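Local coordinates for subdomain of Desmoplakin Carboxy-Terminal domain (DPCT) (Homo sapiens, PDB 1LM5), which probably links desmosomes to the cytoskeleton, as a plakin-repeat subdomain of the intermediate filament-binding carboxy-terminal region of desmoplakin, at residues I14-N19 / R31-D35; G51-P55 / A66-I72. All coordinates share one frame; numbering follows the deposited sequence.

Contact 1 of 2, residues I14-N19 / R31-D35; sequences IFDTEN and RGIVD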
loop_
_atom_site.group_PDB
_atom_site.type_symbol
_atom_site.label_atom_id
_atom_site.label_comp_id
_atom_site.label_asym_id
_atom_site.label_seq_id
_atom_site.Cartn_x
_atom_site.Cartn_y
_atom_site.Cartn_z
ATOM N N ILE B 14 -13.132 -16.803 7.461
ATOM C CA ILE B 14 -13.445 -17.645 8.589
ATOM C C ILE B 14 -13.123 -19.101 8.350
ATOM O O ILE B 14 -13.255 -19.595 7.238
ATOM C CB ILE B 14 -14.940 -17.529 8.871
ATOM C CG1 ILE B 14 -15.277 -16.069 9.171
ATOM C CG2 ILE B 14 -15.343 -18.461 9.996
ATOM C CD1 ILE B 14 -14.663 -15.571 10.448
ATOM N N PHE B 15 -12.671 -19.784 9.390
ATOM C CA PHE B 15 -12.442 -21.197 9.238
ATOM C C PHE B 15 -13.524 -21.833 10.093
ATOM O O PHE B 15 -13.513 -21.731 11.322
ATOM C CB PHE B 15 -11.066 -21.633 9.726
ATOM C CG PHE B 15 -10.781 -23.070 9.429
ATOM C CD1 PHE B 15 -10.454 -23.469 8.132
ATOM C CD2 PHE B 15 -10.936 -24.044 10.418
ATOM C CE1 PHE B 15 -10.294 -24.823 7.816
ATOM C CE2 PHE B 15 -10.776 -25.410 10.117
ATOM C CZ PHE B 15 -10.457 -25.797 8.815
ATOM N N ASP B 16 -14.492 -22.444 9.428
ATOM C CA ASP B 16 -15.589 -23.108 10.114
ATOM C C ASP B 16 -15.036 -24.428 10.645
ATOM O O ASP B 16 -14.868 -25.392 9.901
ATOM C CB ASP B 16 -16.732 -23.333 9.124
ATOM C CG ASP B 16 -17.924 -24.028 9.745
ATOM O OD1 ASP B 16 -19.004 -23.965 9.133
ATOM O OD2 ASP B 16 -17.792 -24.640 10.827
ATOM N N THR B 17 -14.733 -24.440 11.939
ATOM C CA THR B 17 -14.162 -25.602 12.606
ATOM C C THR B 17 -15.020 -26.848 12.483
ATOM O O THR B 17 -14.510 -27.935 12.210
ATOM C CB THR B 17 -13.932 -25.312 14.107
ATOM O OG1 THR B 17 -12.997 -24.235 14.246
ATOM C CG2 THR B 17 -13.377 -26.547 14.802
ATOM N N GLU B 18 -16.320 -26.692 12.690
ATOM C CA GLU B 18 -17.229 -27.824 12.610
ATOM C C GLU B 18 -17.179 -28.485 11.242
ATOM O O GLU B 18 -17.210 -29.712 11.138
ATOM C CB GLU B 18 -18.661 -27.380 12.918
ATOM C CG GLU B 18 -19.691 -28.498 12.808
ATOM C CD GLU B 18 -21.056 -28.097 13.336
ATOM O OE1 GLU B 18 -21.140 -27.669 14.510
ATOM O OE2 GLU B 18 -22.046 -28.218 12.582
ATOM N N ASN B 19 -17.100 -27.669 10.197
ATOM C CA ASN B 19 -17.066 -28.179 8.835
ATOM C C ASN B 19 -15.676 -28.202 8.241
ATOM O O ASN B 19 -15.514 -28.502 7.057
ATOM C CB ASN B 19 -17.994 -27.350 7.938
ATOM C CG ASN B 19 -19.453 -27.544 8.286
ATOM O OD1 ASN B 19 -19.942 -28.675 8.311
ATOM N ND2 ASN B 19 -20.157 -26.451 8.559
ATOM N N ARG B 31 -24.322 -18.763 8.671
ATOM C CA ARG B 31 -24.377 -20.031 9.387
ATOM C C ARG B 31 -24.502 -19.819 10.891
ATOM O O ARG B 31 -24.537 -20.772 11.665
ATOM C CB ARG B 31 -23.138 -20.868 9.038
ATOM C CG ARG B 31 -22.752 -20.695 7.582
ATOM C CD ARG B 31 -22.505 -21.970 6.816
ATOM N NE ARG B 31 -21.203 -22.565 7.085
ATOM C CZ ARG B 31 -20.481 -23.216 6.175
ATOM N NH1 ARG B 31 -20.925 -23.349 4.930
ATOM N NH2 ARG B 31 -19.325 -23.765 6.514
ATOM N N GLY B 32 -24.579 -18.558 11.293
ATOM C CA GLY B 32 -24.724 -18.238 12.696
ATOM C C GLY B 32 -23.530 -18.564 13.569
ATOM O O GLY B 32 -23.690 -18.725 14.777
ATOM N N ILE B 33 -22.340 -18.664 12.982
ATOM C CA ILE B 33 -21.150 -18.955 13.780
ATOM C C ILE B 33 -20.359 -17.679 14.071
ATOM O O ILE B 33 -19.494 -17.657 14.947
ATOM C CB ILE B 33 -20.254 -20.020 13.109
ATOM C CG1 ILE B 33 -19.780 -19.557 11.729
ATOM C CG2 ILE B 33 -21.039 -21.323 12.998
ATOM C CD1 ILE B 33 -18.809 -20.542 11.075
ATOM N N VAL B 34 -20.671 -16.624 13.322
ATOM C CA VAL B 34 -20.075 -15.301 13.513
ATOM C C VAL B 34 -21.290 -14.372 13.610
ATOM O O VAL B 34 -22.154 -14.394 12.728
ATOM C CB VAL B 34 -19.224 -14.864 12.298
ATOM C CG1 VAL B 34 -18.670 -13.471 12.535
ATOM C CG2 VAL B 34 -18.108 -15.868 12.044
ATOM N N ASP B 35 -21.390 -13.582 14.675
ATOM C CA ASP B 35 -22.536 -12.684 14.797
ATOM C C ASP B 35 -22.377 -11.555 13.791
ATOM O O ASP B 35 -21.258 -11.198 13.420
ATOM C CB ASP B 35 -22.658 -12.122 16.214
ATOM C CG ASP B 35 -21.555 -11.152 16.548
ATOM O OD1 ASP B 35 -20.493 -11.603 17.015
ATOM O OD2 ASP B 35 -21.745 -9.939 16.329
#
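D16 and R31 meet at the polar end of this contact, while I14, D16's methylene side and the pair I33 and V34 close its buried end. In the buried part I14 and V34 approach tip to tip, with I14 CD1 3.8 Å from V34 CG2. The side chains of I14 and I33 run past each other in opposite directions, with I14 CG2 4.2 Å from I33 CD1. I33 CD1 also sits over one face of the D16 carboxylate, 3.8 Å from D16 CG, on the side away from R31 NH2. The apolar I14, I33 and V34 fit a buried pocket that is also lined by I23 of strand 21-23 and A197 of strand 193-197, with P169 against V34.

Toward the solvent side the packing gives way to charge. CG of D16 stands anti to the backbone N (chi1 180°), which swings the carboxylate across to the arginine. R31 NH2 donates to D16 OD1 at 2.6 Å, from the anti side of the carboxylate, in a salt bridge; NE adds a weak bond to the same oxygen. Both R31 nitrogens turn to OD1 alone, and the planes lie 61° apart, not coplanar as in a two-oxygen fork. N19 ND2 donates to D16 OD1 as well, at 2.8 Å, from the same face as R31 NH2. Two donors thus hold this oxygen, while D16 OD2 accepts from N19 N at 3.2 Å. The arginine's charge is shared further, since NH2 also forms a salt bridge with E21.

The bond from N19 N back to D16 OD2 is an Asx motif, turning the chain as it leaves strand 11-16. G32, with positive phi, ends helix 25-30 in a Schellman motif, and the D16–R31 pair joins this helix end to the Asx turn.

Contact 2 of 2, residues G51-P55 / A66-I72; sequences GIIHP and AVSQGVI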
loop_
_atom_site.group_PDB
_atom_site.type_symbol
_atom_site.label_atom_id
_atom_site.label_comp_id
_atom_site.label_asym_id
_atom_site.label_seq_id
_atom_site.Cartn_x
_atom_site.Cartn_y
_atom_site.Cartn_z
ATOM N N GLY B 51 -10.225 -2.809 0.789
ATOM C CA GLY B 51 -11.273 -3.563 0.137
ATOM C C GLY B 51 -11.690 -4.827 0.841
ATOM O O GLY B 51 -10.927 -5.416 1.610
ATOM N N ILE B 52 -12.927 -5.232 0.577
ATOM C CA ILE B 52 -13.451 -6.462 1.133
ATOM C C ILE B 52 -12.552 -7.537 0.532
ATOM O O ILE B 52 -12.274 -7.526 -0.669
ATOM C CB ILE B 52 -14.906 -6.662 0.699
ATOM C CG1 ILE B 52 -15.755 -5.497 1.226
ATOM C CG2 ILE B 52 -15.428 -7.984 1.229
ATOM C CD1 ILE B 52 -15.703 -5.350 2.759
ATOM N N ILE B 53 -12.072 -8.451 1.361
ATOM C CA ILE B 53 -11.175 -9.473 0.856
ATOM C C ILE B 53 -11.927 -10.678 0.332
ATOM O O ILE B 53 -12.725 -11.279 1.048
ATOM C CB ILE B 53 -10.183 -9.918 1.951
ATOM C CG1 ILE B 53 -9.385 -8.700 2.422
ATOM C CG2 ILE B 53 -9.236 -11.012 1.405
ATOM C CD1 ILE B 53 -8.489 -8.966 3.621
ATOM N N HIS B 54 -11.677 -11.036 -0.925
ATOM C CA HIS B 54 -12.359 -12.197 -1.470
ATOM C C HIS B 54 -11.766 -13.380 -0.716
ATOM O O HIS B 54 -10.563 -13.584 -0.719
ATOM C CB HIS B 54 -12.121 -12.338 -2.961
ATOM C CG HIS B 54 -12.953 -13.413 -3.574
ATOM N ND1 HIS B 54 -12.781 -14.744 -3.264
ATOM C CD2 HIS B 54 -14.022 -13.353 -4.404
ATOM C CE1 HIS B 54 -13.713 -15.459 -3.874
ATOM N NE2 HIS B 54 -14.477 -14.639 -4.570
ATOM N N PRO B 55 -12.614 -14.176 -0.064
ATOM C CA PRO B 55 -12.133 -15.322 0.711
ATOM C C PRO B 55 -11.265 -16.358 0.021
ATOM O O PRO B 55 -10.474 -17.026 0.679
ATOM C CB PRO B 55 -13.416 -15.918 1.277
ATOM C CG PRO B 55 -14.421 -15.597 0.244
ATOM C CD PRO B 55 -14.082 -14.188 -0.168
ATOM N N ALA B 66 -18.022 -6.648 -4.033
ATOM C CA ALA B 66 -18.177 -7.679 -3.005
ATOM C C ALA B 66 -19.638 -8.122 -2.980
ATOM O O ALA B 66 -19.939 -9.304 -2.798
ATOM C CB ALA B 66 -17.765 -7.147 -1.638
ATOM N N VAL B 67 -20.554 -7.175 -3.157
ATOM C CA VAL B 67 -21.968 -7.553 -3.176
ATOM C C VAL B 67 -22.221 -8.361 -4.442
ATOM O O VAL B 67 -22.860 -9.408 -4.409
ATOM C CB VAL B 67 -22.898 -6.321 -3.171
ATOM C CG1 VAL B 67 -24.331 -6.734 -3.552
ATOM C CG2 VAL B 67 -22.890 -5.695 -1.798
ATOM N N SER B 68 -21.699 -7.869 -5.553
ATOM C CA SER B 68 -21.876 -8.541 -6.824
ATOM C C SER B 68 -21.376 -9.980 -6.790
ATOM O O SER B 68 -21.958 -10.855 -7.415
ATOM C CB SER B 68 -21.160 -7.756 -7.922
ATOM O OG SER B 68 -21.822 -6.518 -8.105
ATOM N N GLN B 69 -20.311 -10.220 -6.034
ATOM C CA GLN B 69 -19.751 -11.559 -5.940
ATOM C C GLN B 69 -20.282 -12.404 -4.789
ATOM O O GLN B 69 -19.828 -13.535 -4.575
ATOM C CB GLN B 69 -18.231 -11.451 -5.879
ATOM C CG GLN B 69 -17.642 -10.868 -7.152
ATOM C CD GLN B 69 -16.144 -10.711 -7.078
ATOM O OE1 GLN B 69 -15.441 -11.612 -6.630
ATOM N NE2 GLN B 69 -15.642 -9.565 -7.528
ATOM N N GLY B 70 -21.251 -11.865 -4.058
ATOM C CA GLY B 70 -21.831 -12.589 -2.945
ATOM C C GLY B 70 -20.911 -12.658 -1.741
ATOM O O GLY B 70 -21.182 -13.399 -0.794
ATOM N N VAL B 71 -19.832 -11.881 -1.773
ATOM C CA VAL B 71 -18.882 -11.881 -0.671
ATOM C C VAL B 71 -19.525 -11.223 0.546
ATOM O O VAL B 71 -19.208 -11.561 1.681
ATOM C CB VAL B 71 -17.586 -11.163 -1.052
ATOM C CG1 VAL B 71 -16.669 -11.076 0.169
ATOM C CG2 VAL B 71 -16.893 -11.935 -2.172
ATOM N N ILE B 72 -20.424 -10.275 0.292
ATOM C CA ILE B 72 -21.166 -9.599 1.358
ATOM C C ILE B 72 -22.547 -9.342 0.767
ATOM O O ILE B 72 -22.688 -9.237 -0.460
ATOM C CB ILE B 72 -20.553 -8.226 1.766
ATOM C CG1 ILE B 72 -20.709 -7.212 0.634
ATOM C CG2 ILE B 72 -19.067 -8.388 2.125
ATOM C CD1 ILE B 72 -20.086 -5.850 0.944
#
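In I52, chi1 of -61° sets CG1 beside the backbone N and leaves CG2 anti to it, and V71 has CG1 in the equivalent anti position (chi1 175°); these two methyls are thereby brought against each other as the side chains pass in opposite directions, between a strand and the turn after a helix. The contact lies within a plectin repeat, where the short hairpin of strands 52-53 and 60-61 is followed by helix 63-68 and then by helix 74-88. I52 CG2 presses on V71 CG1 at 3.5 Å, tighter than usual for two carbons, and touches I72 CG2 at 3.8 Å. Alanine suits position 66 because its single methyl lets the helix come close: A66 CB lies 3.7 Å from I52 CB. L80 of helix 74-88 and A47 of helix 36-47 also cover I52, making this isoleucine part of the core between hairpin and helices.

G70 takes positive phi, easy for glycine, and ends the helix in a Schellman motif. The carbonyl O of A66 accepts from two backbone donors, V71 N at 2.8 Å and I72 N, which fixes the turn that delivers both side chains to I52. Both V71 methyls lie 4.1 Å from P55 CD, and V71 CG2 also comes near the H54 ring, 3.9 Å from H54 CD2.

The more exposed end is polar. The ring of H54 is held by ND1, which is hydrogen-bonded to T56 N, leaving the CD2 side turned to the helix end. There the extended side chain of Q69 crosses the histidine at about a right angle and brings OE1 to the ring edge, 3.2 Å from H54 CD2.

From the N terminus, strand 11-16 runs into contact 1, whose partner 31-35 returns after strand 21-23 and helix 25-30; the loop closed here therefore joins an inner strand of the four-stranded sheet to the turn leading into helix 36-47. That helix then carries the chain to contact 2, where 51-55 meets 66-72 across strand 60-61 and the first half of helix 63-68. The two loops follow in series, neither nesting nor crossing. The centres of contact 1 and contact 2 are about 17 Å apart, and the nearest atoms of contacts 1 and 2 about 6 Å, without touching. Helix 36-47 bridges them: it starts beside contact 1, and its L43, Q46 and A47 lie against contact 2.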